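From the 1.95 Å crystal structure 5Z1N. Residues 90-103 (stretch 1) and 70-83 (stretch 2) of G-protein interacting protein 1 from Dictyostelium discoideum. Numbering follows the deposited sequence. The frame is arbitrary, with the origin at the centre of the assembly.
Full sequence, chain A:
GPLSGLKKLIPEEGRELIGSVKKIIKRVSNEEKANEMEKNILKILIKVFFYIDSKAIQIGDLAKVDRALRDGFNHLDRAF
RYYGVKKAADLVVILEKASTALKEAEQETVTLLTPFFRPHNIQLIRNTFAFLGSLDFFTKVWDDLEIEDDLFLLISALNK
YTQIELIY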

# COMPACT_ATOMS: atom_id res chain seq x y z
N ASP A 90 7.33 5.86 20.38
CA ASP A 90 6.85 4.81 21.26
C ASP A 90 6.19 3.66 20.50
O ASP A 90 5.86 2.64 21.11
CB ASP A 90 5.86 5.39 22.27
CG ASP A 90 6.49 6.43 23.17
OD1 ASP A 90 7.62 6.19 23.65
OD2 ASP A 90 5.87 7.49 23.39
N LEU A 91 6.00 3.80 19.19
CA LEU A 91 5.27 2.83 18.38
C LEU A 91 6.14 2.16 17.32
O LEU A 91 5.62 1.38 16.51
CB LEU A 91 4.07 3.51 17.71
CG LEU A 91 3.10 4.20 18.67
CD1 LEU A 91 2.03 4.97 17.90
CD2 LEU A 91 2.48 3.17 19.60
N VAL A 92 7.45 2.43 17.31
CA VAL A 92 8.30 1.91 16.24
C VAL A 92 8.23 0.39 16.19
O VAL A 92 8.15 -0.21 15.11
CB VAL A 92 9.75 2.42 16.40
CG1 VAL A 92 9.81 3.92 16.15
CG2 VAL A 92 10.31 2.09 17.78
N VAL A 93 8.19 -0.26 17.36
CA VAL A 93 8.16 -1.71 17.42
C VAL A 93 6.97 -2.26 16.64
O VAL A 93 7.07 -3.33 16.02
CB VAL A 93 8.15 -2.20 18.88
CG1 VAL A 93 6.91 -1.70 19.62
CG2 VAL A 93 8.25 -3.72 18.95
N ILE A 94 5.85 -1.55 16.62
CA ILE A 94 4.73 -1.96 15.78
C ILE A 94 4.95 -1.53 14.34
O ILE A 94 4.82 -2.33 13.41
CB ILE A 94 3.40 -1.40 16.32
CG1 ILE A 94 3.16 -1.83 17.77
CG2 ILE A 94 2.24 -1.84 15.44
CD1 ILE A 94 1.91 -1.22 18.39
N LEU A 95 5.31 -0.26 14.14
CA LEU A 95 5.39 0.27 12.79
C LEU A 95 6.46 -0.45 11.99
O LEU A 95 6.27 -0.75 10.80
CB LEU A 95 5.65 1.78 12.83
CG LEU A 95 4.47 2.64 13.31
CD1 LEU A 95 4.88 4.10 13.43
CD2 LEU A 95 3.29 2.49 12.37
N GLU A 96 7.59 -0.76 12.63
CA GLU A 96 8.63 -1.53 11.97
C GLU A 96 8.08 -2.82 11.39
O GLU A 96 8.35 -3.15 10.23
CB GLU A 96 9.77 -1.83 12.95
CG GLU A 96 11.00 -2.41 12.29
CD GLU A 96 12.24 -2.24 13.14
OE1 GLU A 96 12.10 -1.98 14.35
OE2 GLU A 96 13.36 -2.36 12.59
N LYS A 97 7.26 -3.54 12.16
CA LYS A 97 6.70 -4.78 11.65
C LYS A 97 5.86 -4.51 10.41
O LYS A 97 6.01 -5.21 9.39
CB LYS A 97 5.87 -5.48 12.73
CG LYS A 97 6.75 -6.09 13.81
CD LYS A 97 5.96 -6.98 14.76
CE LYS A 97 6.89 -7.69 15.73
NZ LYS A 97 6.19 -8.76 16.49
N ALA A 98 5.03 -3.46 10.44
CA ALA A 98 4.31 -3.07 9.24
C ALA A 98 5.27 -2.89 8.08
O ALA A 98 5.10 -3.49 7.01
CB ALA A 98 3.52 -1.78 9.49
N SER A 99 6.33 -2.11 8.30
CA SER A 99 7.29 -1.85 7.24
C SER A 99 7.88 -3.16 6.74
O SER A 99 7.90 -3.42 5.52
CB SER A 99 8.40 -0.91 7.74
OG SER A 99 9.24 -0.51 6.67
N THR A 100 8.26 -4.04 7.66
CA THR A 100 8.86 -5.30 7.25
C THR A 100 7.86 -6.12 6.45
O THR A 100 8.20 -6.66 5.39
CB THR A 100 9.37 -6.06 8.47
OG1 THR A 100 10.45 -5.33 9.06
CG2 THR A 100 9.88 -7.44 8.06
N ALA A 101 6.60 -6.13 6.90
CA ALA A 101 5.59 -6.87 6.15
C ALA A 101 5.48 -6.34 4.73
O ALA A 101 5.47 -7.12 3.77
CB ALA A 101 4.24 -6.80 6.86
N LEU A 102 5.49 -5.01 4.58
CA LEU A 102 5.34 -4.48 3.24
C LEU A 102 6.58 -4.79 2.40
O LEU A 102 6.45 -5.07 1.20
CB LEU A 102 5.04 -2.99 3.30
CG LEU A 102 3.63 -2.73 3.88
CD1 LEU A 102 3.33 -1.24 4.03
CD2 LEU A 102 2.57 -3.42 3.03
N LYS A 103 7.76 -4.85 3.03
CA LYS A 103 8.94 -5.27 2.28
C LYS A 103 8.72 -6.65 1.70
O LYS A 103 8.99 -6.89 0.51
CB LYS A 103 10.18 -5.23 3.18
CG LYS A 103 11.49 -5.70 2.52
CD LYS A 103 11.85 -4.86 1.30
CE LYS A 103 12.05 -3.39 1.67
NZ LYS A 103 12.52 -2.58 0.50
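Stretch 2 (70-83) RDGFNHLDRAFRYY

Stretch 2 packs against stretch 1 as one arm of a tight antiparallel helix pair, held by apolar and small-residue contacts with no hydrogen bond between the two. The helix of stretch 2 runs against that of stretch 1 at a signed crossing angle of -164°, the axes approaching to 7.8 Å; Y82 and Y83 are in loop. The backbones draw together toward the start of stretch 2: the CA atoms of A79 and I94 are 6.0 Å apart, those of G72 and A98 only 4.4 Å. G72 permits this approach, since an ideal CB there would lie 2.9 Å from L102 CD2, a clash. A101 CB also comes close, 3.4 Å from G72 N.

One turn on, H75 packs its CB 3.7 Å from A98 CB, and its ring lies beneath K97, whose CB sits 3.6 Å from the ring centroid, almost on the ring normal, in a CH-pi contact. L76 points away at CA-CB, but its CD2 comes back to 3.9 Å from A98 CB. A79 packs against two larger side chains, its CB 3.5 Å from L95 CD2 and 3.7 Å from I94 CG2. Beyond it, Y82 closes the contact, with CB 3.6 Å from L91 CD2 and CE2 4.0 Å from I94 CD1.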

# COMPACT_ATOMS: atom_id res chain seq x y z
N ARG A 70 -1.77 -8.27 4.17
CA ARG A 70 -2.67 -8.28 5.32
C ARG A 70 -1.89 -8.10 6.61
O ARG A 70 -2.26 -7.29 7.46
CB ARG A 70 -3.50 -9.57 5.31
CG ARG A 70 -4.53 -9.55 4.19
CD ARG A 70 -5.57 -10.64 4.31
NE ARG A 70 -5.06 -11.95 3.94
CZ ARG A 70 -5.01 -12.99 4.76
NH1 ARG A 70 -5.46 -12.87 6.00
NH2 ARG A 70 -4.53 -14.15 4.34
N ASP A 71 -0.72 -8.76 6.71
CA ASP A 71 0.14 -8.53 7.86
C ASP A 71 0.43 -7.05 8.01
O ASP A 71 0.19 -6.46 9.07
CB ASP A 71 1.45 -9.31 7.72
CG ASP A 71 1.32 -10.76 8.14
OD1 ASP A 71 2.15 -11.57 7.70
OD2 ASP A 71 0.38 -11.08 8.91
N GLY A 72 0.88 -6.42 6.92
CA GLY A 72 1.14 -4.99 6.96
C GLY A 72 -0.06 -4.22 7.46
O GLY A 72 0.03 -3.47 8.43
N PHE A 73 -1.22 -4.46 6.83
CA PHE A 73 -2.42 -3.73 7.22
C PHE A 73 -2.68 -3.92 8.71
O PHE A 73 -2.88 -2.95 9.45
CB PHE A 73 -3.63 -4.21 6.41
CG PHE A 73 -3.51 -3.95 4.92
CD1 PHE A 73 -2.55 -3.10 4.41
CD2 PHE A 73 -4.39 -4.56 4.04
CE1 PHE A 73 -2.46 -2.86 3.05
CE2 PHE A 73 -4.30 -4.33 2.67
CZ PHE A 73 -3.33 -3.48 2.18
N ASN A 74 -2.55 -5.17 9.17
CA ASN A 74 -2.86 -5.47 10.56
C ASN A 74 -1.98 -4.66 11.49
O ASN A 74 -2.48 -4.02 12.43
CB ASN A 74 -2.68 -6.97 10.80
CG ASN A 74 -3.31 -7.43 12.10
OD1 ASN A 74 -4.29 -6.87 12.58
ND2 ASN A 74 -2.72 -8.47 12.68
N HIS A 75 -0.68 -4.59 11.19
CA HIS A 75 0.22 -3.88 12.09
C HIS A 75 -0.09 -2.39 12.07
O HIS A 75 -0.11 -1.75 13.13
CB HIS A 75 1.67 -4.15 11.72
CG HIS A 75 2.11 -5.55 12.04
ND1 HIS A 75 2.29 -5.99 13.33
CD2 HIS A 75 2.43 -6.59 11.23
CE1 HIS A 75 2.68 -7.25 13.31
NE2 HIS A 75 2.77 -7.64 12.05
N LEU A 76 -0.41 -1.85 10.89
CA LEU A 76 -0.83 -0.46 10.84
C LEU A 76 -2.07 -0.26 11.71
O LEU A 76 -2.12 0.68 12.52
CB LEU A 76 -1.09 -0.04 9.40
CG LEU A 76 0.16 0.06 8.52
CD1 LEU A 76 -0.22 0.24 7.06
CD2 LEU A 76 1.05 1.21 8.98
N ASP A 77 -3.03 -1.19 11.62
CA ASP A 77 -4.21 -1.10 12.46
C ASP A 77 -3.81 -1.08 13.93
O ASP A 77 -4.25 -0.21 14.69
CB ASP A 77 -5.16 -2.26 12.18
CG ASP A 77 -6.49 -2.11 12.89
OD1 ASP A 77 -6.89 -3.07 13.58
OD2 ASP A 77 -7.11 -1.04 12.78
N ARG A 78 -2.90 -1.98 14.32
CA ARG A 78 -2.45 -2.00 15.71
C ARG A 78 -1.87 -0.65 16.09
O ARG A 78 -2.25 -0.06 17.11
CB ARG A 78 -1.41 -3.10 15.91
CG ARG A 78 -1.95 -4.51 15.72
CD ARG A 78 -0.90 -5.54 16.09
NE ARG A 78 -1.38 -6.91 15.91
CZ ARG A 78 -0.60 -7.98 15.99
NH1 ARG A 78 0.69 -7.84 16.25
NH2 ARG A 78 -1.12 -9.19 15.81
N ALA A 79 -0.99 -0.11 15.25
CA ALA A 79 -0.38 1.17 15.58
C ALA A 79 -1.42 2.27 15.57
O ALA A 79 -1.35 3.20 16.40
CB ALA A 79 0.76 1.49 14.61
N PHE A 80 -2.41 2.17 14.69
CA PHE A 80 -3.41 3.21 14.65
C PHE A 80 -4.25 3.23 15.92
O PHE A 80 -4.85 4.26 16.22
CB PHE A 80 -4.32 3.06 13.43
CG PHE A 80 -5.28 4.19 13.26
CD1 PHE A 80 -4.83 5.46 12.92
CD2 PHE A 80 -6.64 4.00 13.48
CE1 PHE A 80 -5.72 6.51 12.78
CE2 PHE A 80 -7.53 5.05 13.34
CZ PHE A 80 -7.07 6.31 12.99
N ARG A 81 -4.28 2.12 16.67
CA ARG A 81 -4.99 2.16 17.95
C ARG A 81 -4.38 3.20 18.88
O ARG A 81 -5.09 3.76 19.73
CB ARG A 81 -4.98 0.77 18.59
CG ARG A 81 -5.66 0.70 19.96
CD ARG A 81 -4.64 0.79 21.09
NE ARG A 81 -5.23 0.71 22.42
CZ ARG A 81 -5.66 1.76 23.11
NH1 ARG A 81 -6.18 1.59 24.32
NH2 ARG A 81 -5.59 2.97 22.58
N TYR A 82 -3.09 3.49 18.73
CA TYR A 82 -2.40 4.46 19.56
C TYR A 82 -2.20 5.80 18.87
O TYR A 82 -1.56 6.68 19.44
CB TYR A 82 -1.05 3.90 20.01
CG TYR A 82 -1.16 2.56 20.70
CD1 TYR A 82 -1.52 2.48 22.04
CD2 TYR A 82 -0.94 1.37 20.00
CE1 TYR A 82 -1.64 1.25 22.68
CE2 TYR A 82 -1.06 0.15 20.63
CZ TYR A 82 -1.41 0.09 21.96
OH TYR A 82 -1.53 -1.14 22.57
N TYR A 83 -2.74 5.97 17.66
CA TYR A 83 -2.61 7.25 16.97
C TYR A 83 -3.34 8.33 17.75
O TYR A 83 -4.55 8.23 17.99
CB TYR A 83 -3.16 7.14 15.55
CG TYR A 83 -3.11 8.45 14.79
CD1 TYR A 83 -1.91 8.97 14.33
CD2 TYR A 83 -4.27 9.17 14.53
CE1 TYR A 83 -1.86 10.17 13.63
CE2 TYR A 83 -4.24 10.37 13.84
CZ TYR A 83 -3.03 10.86 13.39
OH TYR A 83 -2.99 12.05 12.70